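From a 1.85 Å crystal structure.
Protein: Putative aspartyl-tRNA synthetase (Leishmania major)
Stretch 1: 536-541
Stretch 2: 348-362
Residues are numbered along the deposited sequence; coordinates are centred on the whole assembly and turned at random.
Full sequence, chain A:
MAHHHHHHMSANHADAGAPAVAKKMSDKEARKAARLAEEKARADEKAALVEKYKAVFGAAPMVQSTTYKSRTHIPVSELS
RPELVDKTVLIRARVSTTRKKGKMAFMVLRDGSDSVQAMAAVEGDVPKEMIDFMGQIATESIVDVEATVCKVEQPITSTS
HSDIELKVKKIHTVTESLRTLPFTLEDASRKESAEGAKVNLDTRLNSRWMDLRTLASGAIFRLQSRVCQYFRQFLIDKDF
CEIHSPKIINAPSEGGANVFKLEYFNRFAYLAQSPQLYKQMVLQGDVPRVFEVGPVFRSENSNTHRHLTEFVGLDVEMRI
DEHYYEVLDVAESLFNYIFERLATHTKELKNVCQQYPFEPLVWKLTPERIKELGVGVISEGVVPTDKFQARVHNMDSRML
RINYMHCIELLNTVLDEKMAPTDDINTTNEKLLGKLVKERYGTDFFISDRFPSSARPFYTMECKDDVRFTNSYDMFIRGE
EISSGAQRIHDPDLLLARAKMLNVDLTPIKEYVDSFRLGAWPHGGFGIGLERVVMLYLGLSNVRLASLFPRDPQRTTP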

# COMPACT_ATOMS: atom_id res chain seq x y z
N LEU A 536 7.81 -8.20 16.49
CA LEU A 536 7.96 -7.76 17.88
C LEU A 536 6.62 -7.75 18.61
O LEU A 536 6.54 -8.12 19.78
CB LEU A 536 8.63 -6.38 17.94
CG LEU A 536 10.10 -6.42 17.50
CD1 LEU A 536 10.62 -5.03 17.15
CD2 LEU A 536 10.96 -7.07 18.59
N TYR A 537 5.55 -7.33 17.93
CA TYR A 537 4.21 -7.37 18.52
C TYR A 537 3.85 -8.77 19.01
O TYR A 537 3.30 -8.94 20.10
CB TYR A 537 3.18 -6.90 17.49
CG TYR A 537 1.77 -6.94 18.00
CD1 TYR A 537 1.27 -5.92 18.82
CD2 TYR A 537 0.91 -7.98 17.65
CE1 TYR A 537 -0.05 -5.95 19.29
CE2 TYR A 537 -0.40 -8.02 18.11
CZ TYR A 537 -0.88 -7.01 18.92
OH TYR A 537 -2.18 -7.07 19.38
N LEU A 538 4.11 -9.78 18.19
CA LEU A 538 3.77 -11.15 18.51
C LEU A 538 4.89 -11.88 19.25
O LEU A 538 4.70 -13.04 19.63
CB LEU A 538 3.45 -11.91 17.21
CG LEU A 538 2.20 -11.45 16.46
CD1 LEU A 538 2.07 -12.20 15.09
CD2 LEU A 538 0.93 -11.67 17.28
N GLY A 539 6.04 -11.24 19.41
CA GLY A 539 7.17 -11.88 20.06
C GLY A 539 7.76 -13.07 19.32
O GLY A 539 8.24 -14.00 19.97
N LEU A 540 7.73 -13.06 17.99
CA LEU A 540 8.22 -14.19 17.20
C LEU A 540 9.74 -14.28 17.26
O LEU A 540 10.44 -13.28 17.40
CB LEU A 540 7.76 -14.05 15.74
CG LEU A 540 6.25 -13.97 15.53
CD1 LEU A 540 5.89 -13.81 14.03
CD2 LEU A 540 5.62 -15.22 16.14
N SER A 541 10.26 -15.49 17.08
CA SER A 541 11.70 -15.72 17.22
C SER A 541 12.51 -15.31 16.00
O SER A 541 13.73 -15.17 16.10
CB SER A 541 11.98 -17.20 17.49
OG SER A 541 11.59 -17.96 16.36
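Stretch 2 348-362: ELKNVCQQYPFEPLV

Stretch 2 packs on stretch 1 through apolar side chains, with three waters joining the two backbones; no direct hydrogen bond crosses between them, and 438 Å² of surface is buried, both sides summed.

Stretch 2 enters as the last part of a helix, with Val352 N to Glu348 O at 3.0 Å and Cys353 N to Leu349 O at 2.9 Å as i to i-4 bonds. From Pro357 to Val362 it is extended, with psi between 119° and 153°. Two CA pairs that set the register, Tyr537 CA to Leu361 CA at 6.4 Å and Leu540 CA to Tyr356 CA at 7.0 Å, show that this later segment runs opposite in direction to stretch 1: one numbering rises as the other falls.

The helical part contributes Leu349 and Val352. Leu349 CD2 lies 3.8 Å from Tyr537 CE2, at the edge of that ring, and 4.0 Å from Leu538 CD2. Val352 CG2 is 4.2 Å from Leu538 CD1, while Val352 CG1 is 4.3 Å from Leu540 CD2. Leu540 CD2 also approaches Tyr356 CB, at 4.1 Å.

Phe358, whose CA-to-CB bond points toward stretch 1, takes chi1 p. Leu538 CA lies over one face of its ring, and Leu538 CD2 is 3.7 Å from Phe358 CZ. Further along, Leu361 CD2 meets Tyr537 CD1 at 4.0 Å.

Gly539 leaves the helix with phi 66°, a value that by itself favours glycine.

Water supplies the polar links. Water 1 lies 2.8 Å from Leu538 O and 2.7 Å from Tyr356 O, and water 2 lies 2.9 Å from Gly539 O and 3.0 Å from Pro357 O; each can donate to either carbonyl, though with atoms elsewhere counted its acceptors outnumber its protons. Water 3 accepts from Leu361 N (2.9 Å) and donates to Tyr537 O (2.8 Å), thus bridging the backbones of Tyr537 and Leu361.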

# COMPACT_ATOMS: atom_id res chain seq x y z
N GLU A 348 -7.14 -14.62 15.46
CA GLU A 348 -5.80 -14.69 14.90
C GLU A 348 -4.75 -14.71 16.00
O GLU A 348 -3.76 -15.46 15.92
CB GLU A 348 -5.57 -13.52 13.95
CG GLU A 348 -6.27 -13.65 12.60
CD GLU A 348 -7.71 -13.14 12.63
OE1 GLU A 348 -8.21 -12.78 13.71
OE2 GLU A 348 -8.33 -13.11 11.55
N LEU A 349 -4.93 -13.89 17.04
CA LEU A 349 -3.95 -13.86 18.12
C LEU A 349 -3.86 -15.21 18.81
O LEU A 349 -2.76 -15.67 19.16
CB LEU A 349 -4.31 -12.76 19.12
CG LEU A 349 -4.32 -11.33 18.60
CD1 LEU A 349 -5.06 -10.38 19.56
CD2 LEU A 349 -2.89 -10.82 18.32
N LYS A 350 -5.00 -15.86 19.04
CA LYS A 350 -4.96 -17.16 19.69
C LYS A 350 -4.34 -18.21 18.78
O LYS A 350 -3.66 -19.13 19.27
CB LYS A 350 -6.37 -17.60 20.12
N ASN A 351 -4.54 -18.09 17.46
CA ASN A 351 -3.99 -19.07 16.53
C ASN A 351 -2.47 -18.92 16.38
O ASN A 351 -1.78 -19.92 16.14
CB ASN A 351 -4.69 -18.96 15.18
CG ASN A 351 -6.01 -19.72 15.15
OD1 ASN A 351 -6.24 -20.60 15.97
ND2 ASN A 351 -6.88 -19.38 14.20
N VAL A 352 -1.93 -17.71 16.55
CA VAL A 352 -0.48 -17.57 16.67
C VAL A 352 -0.01 -18.14 18.01
O VAL A 352 0.94 -18.92 18.08
CB VAL A 352 -0.06 -16.10 16.54
CG1 VAL A 352 1.45 -15.94 16.82
CG2 VAL A 352 -0.43 -15.52 15.15
N CYS A 353 -0.69 -17.75 19.08
CA CYS A 353 -0.21 -18.04 20.43
C CYS A 353 -0.19 -19.54 20.73
O CYS A 353 0.63 -19.99 21.54
CB CYS A 353 -1.10 -17.32 21.45
SG CYS A 353 -0.50 -17.34 23.17
N GLN A 354 -1.06 -20.33 20.09
CA GLN A 354 -1.08 -21.75 20.43
C GLN A 354 0.19 -22.44 19.98
O GLN A 354 0.63 -23.42 20.61
CB GLN A 354 -2.32 -22.43 19.84
CG GLN A 354 -2.59 -22.14 18.37
CD GLN A 354 -1.86 -23.09 17.43
OE1 GLN A 354 -1.56 -24.24 17.79
NE2 GLN A 354 -1.55 -22.61 16.22
N GLN A 355 0.81 -21.97 18.90
CA GLN A 355 2.10 -22.51 18.50
C GLN A 355 3.27 -21.72 19.04
O GLN A 355 4.31 -22.30 19.37
CB GLN A 355 2.20 -22.58 16.97
CG GLN A 355 3.45 -23.31 16.52
CD GLN A 355 3.50 -23.59 15.02
OE1 GLN A 355 2.51 -23.39 14.30
NE2 GLN A 355 4.65 -24.09 14.55
N TYR A 356 3.13 -20.40 19.15
CA TYR A 356 4.23 -19.49 19.48
C TYR A 356 3.76 -18.64 20.65
O TYR A 356 3.37 -17.47 20.46
CB TYR A 356 4.60 -18.62 18.28
CG TYR A 356 5.13 -19.38 17.09
CD1 TYR A 356 6.30 -20.14 17.19
CD2 TYR A 356 4.49 -19.33 15.85
CE1 TYR A 356 6.80 -20.83 16.10
CE2 TYR A 356 4.98 -20.01 14.76
CZ TYR A 356 6.13 -20.77 14.88
OH TYR A 356 6.62 -21.44 13.78
N PRO A 357 3.74 -19.19 21.86
CA PRO A 357 3.14 -18.49 22.99
C PRO A 357 3.80 -17.15 23.25
O PRO A 357 5.02 -17.01 23.17
CB PRO A 357 3.36 -19.45 24.17
CG PRO A 357 3.50 -20.79 23.54
CD PRO A 357 4.18 -20.55 22.22
N PHE A 358 2.96 -16.16 23.53
CA PHE A 358 3.47 -14.83 23.84
C PHE A 358 2.55 -14.17 24.85
O PHE A 358 1.36 -14.49 24.92
CB PHE A 358 3.57 -13.95 22.59
CG PHE A 358 2.25 -13.72 21.88
CD1 PHE A 358 1.79 -14.63 20.94
CD2 PHE A 358 1.51 -12.56 22.11
CE1 PHE A 358 0.59 -14.41 20.24
CE2 PHE A 358 0.32 -12.33 21.43
CZ PHE A 358 -0.15 -13.27 20.49
N GLU A 359 3.12 -13.25 25.63
CA GLU A 359 2.29 -12.38 26.48
C GLU A 359 1.85 -11.17 25.66
O GLU A 359 2.69 -10.54 25.00
CB GLU A 359 3.06 -11.93 27.73
N PRO A 360 0.55 -10.85 25.66
CA PRO A 360 0.07 -9.69 24.88
C PRO A 360 0.84 -8.43 25.23
O PRO A 360 1.17 -8.17 26.39
CB PRO A 360 -1.40 -9.57 25.30
CG PRO A 360 -1.79 -10.94 25.71
CD PRO A 360 -0.56 -11.58 26.30
N LEU A 361 1.11 -7.63 24.20
CA LEU A 361 1.87 -6.40 24.37
C LEU A 361 1.12 -5.43 25.28
O LEU A 361 -0.10 -5.25 25.14
CB LEU A 361 2.11 -5.74 23.02
CG LEU A 361 3.14 -4.62 22.98
CD1 LEU A 361 4.51 -5.28 23.02
CD2 LEU A 361 2.97 -3.75 21.70
N VAL A 362 1.86 -4.82 26.20
CA VAL A 362 1.38 -3.69 26.99
C VAL A 362 2.08 -2.46 26.43
O VAL A 362 3.31 -2.40 26.42
CB VAL A 362 1.67 -3.87 28.48
CG1 VAL A 362 1.22 -2.65 29.27
CG2 VAL A 362 0.97 -5.14 29.00
O HOH W 1 5.40 -15.71 20.00
O HOH W 2 7.11 -14.99 22.46
O HOH W 3 0.96 -8.86 21.60